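Local coordinates for protein Xaa-Pro Dipeptidase (Alteromonas macleodii, PDB 2QS8) that probably hydrolyses dipeptides as a metal-dependent peptidase of the amidohydrolase superfamily, and holds a methionine in its active site, at residues V234-A239 with D251-G256; G241-I246 with L261-L266. All coordinates share one frame; numbering follows the deposited sequence.

Interaction 1: V234-A239 with D251-G256; sequences VHAHGA and DSIEHG. With MET (methionine), chain D.
Two neighbouring parallel strands of the TIM barrel meet here, the two strands of a beta-alpha-beta unit, and their C-terminal ends carry three histidines of the methionine pocket. The backbone joins them first. Val234 N donates to Ser252 O, and Glu254 N donates to Val234 O in a nearly straight bond of 2.7 Å. A weaker bond runs from Ala236 N to Glu254 O. At Glu254 the chain turns a corner, and His255, at positive phi (72°), points its side chain toward the first strand. Its ring lies oblique to that of His235, with the planes at 73°, and its CD2 sits 3.3 Å from His235 ND1. The ring of His237 is nearly parallel to it but slid well aside, so that His237 CE1 meets His255 CB. The methionine lies against all three. Its CB is over one face of the His255 ring, and its O is at the edges of the other two rings. His237 NE2 donates to that O over 2.7 Å, while its other nitrogen, ND1, is hydrogen-bonded to Thr257 OG1. His235 NE2 is bonded to Gly199 O, and His255 ND1 to Thr277, which helps fix both rings. An alanine here in place of His255 would remove the imidazole, with its bond to Thr277 and its water link to His235, and would probably leave the methionine and the His235 ring less firmly placed. That water, at the edge of the His255 ring, bridges the two rings, hydrogen-bonded to His255 NE2 (2.7 Å) and His235 ND1 (2.7 Å).

Interaction 2: G241-I246 with L261-L266; sequences GMKRAI and LEAMDL
Two successive outer helices of the TIM barrel, 239-248 and 261-270, pack side by side here. They run almost parallel, with an angle of 18° between the short segments and axes 9.8 Å apart at closest approach. Ala263 lies at the middle of the contact. Its small CB is met by three side chains of the other helix. CG of Lys243 is 3.7 Å from Ala263 CB, CD1 of Ile246 is 4.0 Å from it, and the selenium of Met242, a selenomethionine, lies a little farther off. One turn on, Ile246 and Leu266 cross obliquely. The CG2 branch of Ile246, anti to its backbone N, reaches to 3.6 Å from Leu266 CB. Leu266 CD1 turns back to the aliphatic part of Lys243, so the lysine chain packs against both Ala263 and Leu266. Lys243 then bends at chi3 (-72°). This sends NZ to the tip of Glu262, whose chain is extended and crosses the lysine at about a right angle. NZ donates to Glu262 OE2 over 2.9 Å, and it comes from above the carboxylate plane. CD of Lys243 also rests 3.7 Å from Glu262 CD. Asp260, just before the second helix, forms another salt bridge with the same NZ, and its OD1 accepts a bond from Ala263 N. On the inner side, Met242 and Ile246 also touch Ile253 of the barrel. The contact thus grades from buried apolar packing to an exposed ion pair at Glu262, where two carboxylates share one ammonium and would probably keep it charged.

Interactions 1 and 2 are neighbouring layers of the same barrel wall, with centres about 9 Å apart. Their segments alternate along the chain: strand 231-236, helix 239-248, strand 252-253, helix 261-270. Interaction 1 joins the two strands, and interaction 2 joins the helices that follow them. The layers touch directly. CE of Met242 lies 3.3 Å from Ile253 CG2, and Ala245 CB is 3.9 Å from Val234 CG1. Interaction 1 carries part of the methionine pocket at the strand ends. Interaction 2 lies farther from the centre of the chain, with the side chain of Met242 about 12 Å from the bound methionine, and belongs to the helical layer outside the strands.

Interaction 1: V234-A239 with D251-G256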
ATOM      1  N   VAL A 234     -15.918  18.906   6.921  1.00 23.95           N
ATOM      2  CA  VAL A 234     -15.902  17.640   7.649  1.00 22.56           C
ATOM      3  C   VAL A 234     -17.189  17.218   8.365  1.00 23.77           C
ATOM      4  O   VAL A 234     -17.656  17.890   9.283  1.00 25.13           O
ATOM      5  CB  VAL A 234     -14.744  17.640   8.695  1.00 21.48           C
ATOM      6  CG1 VAL A 234     -14.690  16.307   9.450  1.00 17.87           C
ATOM      7  CG2 VAL A 234     -13.424  17.909   8.000  1.00 20.36           C
ATOM      8  N   HIS A 235     -17.753  16.094   7.939  1.00 23.86           N
ATOM      9  CA  HIS A 235     -18.942  15.542   8.583  1.00 22.70           C
ATOM     10  C   HIS A 235     -18.462  15.001   9.935  1.00 21.82           C
ATOM     11  O   HIS A 235     -17.460  14.293   9.990  1.00 18.42           O
ATOM     12  CB  HIS A 235     -19.502  14.382   7.746  1.00 25.37           C
ATOM     13  CG  HIS A 235     -20.476  13.513   8.475  1.00 25.72           C
ATOM     14  ND1 HIS A 235     -21.838  13.657   8.358  1.00 27.81           N
ATOM     15  CD2 HIS A 235     -20.281  12.476   9.322  1.00 26.06           C
ATOM     16  CE1 HIS A 235     -22.445  12.748   9.098  1.00 29.82           C
ATOM     17  NE2 HIS A 235     -21.520  12.019   9.695  1.00 28.94           N
ATOM     18  N   ALA A 236     -19.160  15.337  11.018  1.00 21.70           N
ATOM     19  CA  ALA A 236     -18.767  14.842  12.331  1.00 22.54           C
ATOM     20  C   ALA A 236     -19.843  15.014  13.395  1.00 23.69           C
ATOM     21  O   ALA A 236     -20.304  16.123  13.655  1.00 23.97           O
ATOM     22  CB  ALA A 236     -17.489  15.521  12.785  1.00 23.54           C
ATOM     23  N   HIS A 237     -20.236  13.903  14.007  1.00 25.00           N
ATOM     24  CA  HIS A 237     -21.238  13.921  15.061  1.00 25.95           C
ATOM     25  C   HIS A 237     -20.529  13.650  16.391  1.00 26.24           C
ATOM     26  O   HIS A 237     -20.707  14.393  17.350  1.00 26.85           O
ATOM     27  CB  HIS A 237     -22.305  12.845  14.815  1.00 25.59           C
ATOM     28  CG  HIS A 237     -23.188  13.115  13.640  1.00 26.72           C
ATOM     29  ND1 HIS A 237     -23.999  14.226  13.558  1.00 28.34           N
ATOM     30  CD2 HIS A 237     -23.414  12.403  12.512  1.00 28.25           C
ATOM     31  CE1 HIS A 237     -24.689  14.185  12.431  1.00 27.80           C
ATOM     32  NE2 HIS A 237     -24.351  13.089  11.777  1.00 27.26           N
ATOM     33  N   GLY A 238     -19.731  12.581  16.431  1.00 26.56           N
ATOM     34  CA  GLY A 238     -19.003  12.226  17.640  1.00 27.33           C
ATOM     35  C   GLY A 238     -17.903  13.236  17.910  1.00 28.05           C
ATOM     36  O   GLY A 238     -17.274  13.741  16.975  1.00 28.52           O
ATOM     37  N   ALA A 239     -17.667  13.532  19.182  1.00 27.03           N
ATOM     38  CA  ALA A 239     -16.652  14.506  19.569  1.00 27.56           C
ATOM     39  C   ALA A 239     -15.216  14.117  19.232  1.00 27.15           C
ATOM     40  O   ALA A 239     -14.439  14.964  18.797  1.00 25.93           O
ATOM     41  CB  ALA A 239     -16.758  14.812  21.065  1.00 27.80           C
ATOM     42  N   ASP A 251     -11.325  23.284   7.506  1.00 25.35           N
ATOM     43  CA  ASP A 251     -12.011  24.567   7.432  1.00 26.86           C
ATOM     44  C   ASP A 251     -13.367  24.618   8.126  1.00 26.92           C
ATOM     45  O   ASP A 251     -13.750  25.653   8.678  1.00 27.83           O
ATOM     46  CB  ASP A 251     -12.163  24.976   5.968  1.00 27.80           C
ATOM     47  CG  ASP A 251     -10.825  25.149   5.284  1.00 31.54           C
ATOM     48  OD1 ASP A 251     -10.203  26.219   5.455  1.00 36.58           O
ATOM     49  OD2 ASP A 251     -10.380  24.203   4.598  1.00 30.05           O
ATOM     50  N   SER A 252     -14.094  23.510   8.113  1.00 24.86           N
ATOM     51  CA  SER A 252     -15.398  23.499   8.747  1.00 25.38           C
ATOM     52  C   SER A 252     -15.866  22.124   9.220  1.00 26.24           C
ATOM     53  O   SER A 252     -15.481  21.085   8.676  1.00 25.88           O
ATOM     54  CB  SER A 252     -16.439  24.097   7.791  1.00 24.29           C
ATOM     55  OG  SER A 252     -16.567  23.323   6.613  1.00 23.04           O
ATOM     56  N   ILE A 253     -16.686  22.147  10.264  1.00 24.47           N
ATOM     57  CA  ILE A 253     -17.267  20.951  10.835  1.00 25.30           C
ATOM     58  C   ILE A 253     -18.765  21.028  10.528  1.00 26.49           C
ATOM     59  O   ILE A 253     -19.412  22.037  10.821  1.00 27.65           O
ATOM     60  CB  ILE A 253     -17.083  20.904  12.368  1.00 26.72           C
ATOM     61  CG1 ILE A 253     -15.597  20.786  12.735  1.00 23.43           C
ATOM     62  CG2 ILE A 253     -17.894  19.761  12.941  1.00 25.66           C
ATOM     63  CD1 ILE A 253     -14.909  19.572  12.152  1.00 22.47           C
ATOM     64  N   GLU A 254     -19.307  19.978   9.926  1.00 26.38           N
ATOM     65  CA  GLU A 254     -20.729  19.952   9.606  1.00 25.54           C
ATOM     66  C   GLU A 254     -21.468  19.189  10.700  1.00 24.49           C
ATOM     67  O   GLU A 254     -20.976  18.174  11.183  1.00 22.73           O
ATOM     68  CB  GLU A 254     -20.953  19.264   8.255  1.00 26.42           C
ATOM     69  CG  GLU A 254     -19.935  19.629   7.167  1.00 26.92           C
ATOM     70  CD  GLU A 254     -19.969  21.101   6.764  1.00 28.29           C
ATOM     71  OE1 GLU A 254     -21.050  21.589   6.378  1.00 29.16           O
ATOM     72  OE2 GLU A 254     -18.909  21.763   6.823  1.00 26.97           O
ATOM     73  N   HIS A 255     -22.642  19.682  11.097  1.00 24.07           N
ATOM     74  CA  HIS A 255     -23.459  19.037  12.134  1.00 23.89           C
ATOM     75  C   HIS A 255     -22.925  19.147  13.578  1.00 24.15           C
ATOM     76  O   HIS A 255     -23.619  19.655  14.461  1.00 24.52           O
ATOM     77  CB  HIS A 255     -23.675  17.557  11.791  1.00 21.57           C
ATOM     78  CG  HIS A 255     -23.890  17.296  10.334  1.00 21.74           C
ATOM     79  ND1 HIS A 255     -24.846  17.951   9.591  1.00 23.40           N
ATOM     80  CD2 HIS A 255     -23.263  16.458   9.477  1.00 21.72           C
ATOM     81  CE1 HIS A 255     -24.800  17.528   8.339  1.00 22.49           C
ATOM     82  NE2 HIS A 255     -23.846  16.622   8.246  1.00 23.14           N
ATOM     83  N   GLY A 256     -21.706  18.654  13.805  1.00 25.42           N
ATOM     84  CA  GLY A 256     -21.082  18.697  15.124  1.00 27.22           C
ATOM     85  C   GLY A 256     -22.008  18.406  16.294  1.00 28.57           C
ATOM     86  O   GLY A 256     -21.879  18.999  17.368  1.00 30.39           O
TER
HETATM   87  N   MET D 600     -26.689  13.721   6.604  1.00 39.57           N
HETATM   88  CA  MET D 600     -26.427  13.659   8.072  1.00 38.07           C
HETATM   89  C   MET D 600     -26.211  12.226   8.552  1.00 36.81           C
HETATM   90  O   MET D 600     -25.569  12.055   9.608  1.00 35.27           O
HETATM   91  CB  MET D 600     -27.603  14.269   8.833  1.00 41.37           C
HETATM   92  CG  MET D 600     -27.392  14.308  10.322  1.00 44.20           C
HETATM   93  SD  MET D 600     -28.674  15.213  11.115  1.00 50.81           S
HETATM   94  CE  MET D 600     -28.285  16.844  10.548  1.00 47.95           C
HETATM   95  OXT MET D 600     -26.695  11.298   7.867  1.00 34.66           O
HETATM   96  O   HOH W   1     -23.157  14.927   6.327  1.00 34.00           O

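Interaction 2: G241-I246 with L261-L266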
ATOM      1  N   GLY A 241     -13.859  12.116  16.740  1.00 27.73           N
ATOM      2  CA  GLY A 241     -13.477  12.254  15.353  1.00 26.25           C
ATOM      3  C   GLY A 241     -13.406  13.724  15.025  1.00 25.47           C
ATOM      4  O   GLY A 241     -12.486  14.183  14.347  1.00 26.94           O
HETATM    5  N   MSE A 242     -14.387  14.464  15.532  1.00 24.52           N
HETATM    6  CA  MSE A 242     -14.473  15.900  15.312  1.00 23.67           C
HETATM    7  C   MSE A 242     -13.175  16.611  15.712  1.00 24.19           C
HETATM    8  O   MSE A 242     -12.636  17.400  14.943  1.00 24.72           O
HETATM    9  CB  MSE A 242     -15.652  16.459  16.112  1.00 21.28           C
HETATM   10  CG  MSE A 242     -15.962  17.915  15.855  1.00 20.34           C
HETATM   11 SE   MSE A 242     -17.508  18.542  16.918  1.00 26.86          SE
HETATM   12  CE  MSE A 242     -17.776  20.334  16.200  1.00 24.73           C
ATOM     13  N   LYS A 243     -12.671  16.312  16.906  1.00 24.70           N
ATOM     14  CA  LYS A 243     -11.435  16.940  17.389  1.00 25.89           C
ATOM     15  C   LYS A 243     -10.179  16.556  16.592  1.00 26.72           C
ATOM     16  O   LYS A 243      -9.258  17.365  16.438  1.00 26.58           O
ATOM     17  CB  LYS A 243     -11.257  16.641  18.880  1.00 24.50           C
ATOM     18  CG  LYS A 243     -12.328  17.333  19.724  1.00 26.76           C
ATOM     19  CD  LYS A 243     -12.151  17.162  21.217  1.00 28.08           C
ATOM     20  CE  LYS A 243     -12.474  15.762  21.671  1.00 29.62           C
ATOM     21  NZ  LYS A 243     -12.810  15.742  23.121  1.00 29.77           N
ATOM     22  N   ARG A 244     -10.139  15.332  16.071  1.00 26.38           N
ATOM     23  CA  ARG A 244      -8.987  14.919  15.274  1.00 25.18           C
ATOM     24  C   ARG A 244      -8.934  15.824  14.042  1.00 23.81           C
ATOM     25  O   ARG A 244      -7.862  16.212  13.589  1.00 24.72           O
ATOM     26  CB  ARG A 244      -9.115  13.453  14.840  1.00 22.31           C
ATOM     27  CG  ARG A 244      -9.114  12.457  15.986  1.00 22.16           C
ATOM     28  CD  ARG A 244      -9.100  11.003  15.507  1.00 19.07           C
ATOM     29  NE  ARG A 244      -9.104  10.071  16.634  1.00 17.29           N
ATOM     30  CZ  ARG A 244      -9.163   8.742  16.527  1.00 21.15           C
ATOM     31  NH1 ARG A 244      -9.230   8.156  15.334  1.00 18.64           N
ATOM     32  NH2 ARG A 244      -9.142   7.991  17.620  1.00 16.84           N
ATOM     33  N   ALA A 245     -10.111  16.168  13.528  1.00 22.47           N
ATOM     34  CA  ALA A 245     -10.222  17.015  12.348  1.00 25.08           C
ATOM     35  C   ALA A 245      -9.950  18.488  12.657  1.00 25.73           C
ATOM     36  O   ALA A 245      -9.297  19.173  11.873  1.00 27.82           O
ATOM     37  CB  ALA A 245     -11.609  16.856  11.715  1.00 22.60           C
ATOM     38  N   ILE A 246     -10.464  18.970  13.787  1.00 26.30           N
ATOM     39  CA  ILE A 246     -10.255  20.356  14.180  1.00 25.45           C
ATOM     40  C   ILE A 246      -8.765  20.585  14.387  1.00 26.60           C
ATOM     41  O   ILE A 246      -8.207  21.560  13.894  1.00 25.81           O
ATOM     42  CB  ILE A 246     -11.011  20.681  15.478  1.00 24.61           C
ATOM     43  CG1 ILE A 246     -12.508  20.481  15.254  1.00 22.99           C
ATOM     44  CG2 ILE A 246     -10.737  22.120  15.906  1.00 25.13           C
ATOM     45  CD1 ILE A 246     -13.331  20.482  16.516  1.00 20.50           C
ATOM     46  N   LEU A 261     -17.041  20.810  25.145  1.00 36.93           N
ATOM     47  CA  LEU A 261     -16.365  22.055  25.514  1.00 37.12           C
ATOM     48  C   LEU A 261     -14.972  22.152  24.897  1.00 35.81           C
ATOM     49  O   LEU A 261     -14.589  23.196  24.370  1.00 35.42           O
ATOM     50  CB  LEU A 261     -16.260  22.182  27.044  1.00 38.30           C
ATOM     51  CG  LEU A 261     -15.521  23.415  27.586  1.00 41.65           C
ATOM     52  CD1 LEU A 261     -16.191  24.688  27.084  1.00 42.38           C
ATOM     53  CD2 LEU A 261     -15.509  23.388  29.113  1.00 42.54           C
ATOM     54  N   GLU A 262     -14.218  21.060  24.957  1.00 34.17           N
ATOM     55  CA  GLU A 262     -12.875  21.046  24.397  1.00 33.05           C
ATOM     56  C   GLU A 262     -12.875  21.300  22.887  1.00 32.47           C
ATOM     57  O   GLU A 262     -12.041  22.048  22.370  1.00 32.18           O
ATOM     58  CB  GLU A 262     -12.197  19.708  24.671  1.00 32.89           C
ATOM     59  CG  GLU A 262     -10.793  19.639  24.111  1.00 36.76           C
ATOM     60  CD  GLU A 262     -10.208  18.243  24.158  1.00 39.46           C
ATOM     61  OE1 GLU A 262      -9.073  18.077  23.664  1.00 40.72           O
ATOM     62  OE2 GLU A 262     -10.877  17.321  24.683  1.00 39.74           O
ATOM     63  N   ALA A 263     -13.810  20.671  22.182  1.00 30.14           N
ATOM     64  CA  ALA A 263     -13.895  20.836  20.740  1.00 31.21           C
ATOM     65  C   ALA A 263     -14.212  22.285  20.400  1.00 30.50           C
ATOM     66  O   ALA A 263     -13.695  22.817  19.429  1.00 31.48           O
ATOM     67  CB  ALA A 263     -14.963  19.917  20.161  1.00 28.41           C
HETATM   68  N   MSE A 264     -15.055  22.914  21.212  1.00 30.74           N
HETATM   69  CA  MSE A 264     -15.428  24.294  20.987  1.00 30.58           C
HETATM   70  C   MSE A 264     -14.252  25.244  21.099  1.00 31.24           C
HETATM   71  O   MSE A 264     -14.076  26.098  20.238  1.00 31.20           O
HETATM   72  CB  MSE A 264     -16.531  24.690  21.950  1.00 30.35           C
HETATM   73  CG  MSE A 264     -17.804  23.918  21.691  1.00 28.22           C
HETATM   74 SE   MSE A 264     -19.374  24.642  22.648  1.00 31.49          SE
HETATM   75  CE  MSE A 264     -19.295  23.687  24.336  1.00 26.17           C
ATOM     76  N   ASP A 265     -13.441  25.094  22.142  1.00 32.36           N
ATOM     77  CA  ASP A 265     -12.274  25.952  22.299  1.00 34.31           C
ATOM     78  C   ASP A 265     -11.265  25.675  21.184  1.00 35.25           C
ATOM     79  O   ASP A 265     -10.588  26.584  20.703  1.00 36.51           O
ATOM     80  CB  ASP A 265     -11.617  25.741  23.666  1.00 35.88           C
ATOM     81  CG  ASP A 265     -12.471  26.270  24.810  1.00 35.95           C
ATOM     82  OD1 ASP A 265     -13.042  27.370  24.658  1.00 37.69           O
ATOM     83  OD2 ASP A 265     -12.565  25.603  25.862  1.00 34.48           O
ATOM     84  N   LEU A 266     -11.155  24.419  20.776  1.00 34.02           N
ATOM     85  CA  LEU A 266     -10.239  24.076  19.699  1.00 33.32           C
ATOM     86  C   LEU A 266     -10.681  24.777  18.421  1.00 33.07           C
ATOM     87  O   LEU A 266      -9.862  25.332  17.702  1.00 33.59           O
ATOM     88  CB  LEU A 266     -10.204  22.562  19.483  1.00 33.31           C
ATOM     89  CG  LEU A 266      -9.367  21.782  20.498  1.00 31.99           C
ATOM     90  CD1 LEU A 266      -9.589  20.292  20.316  1.00 32.38           C
ATOM     91  CD2 LEU A 266      -7.889  22.132  20.316  1.00 30.30           C
TER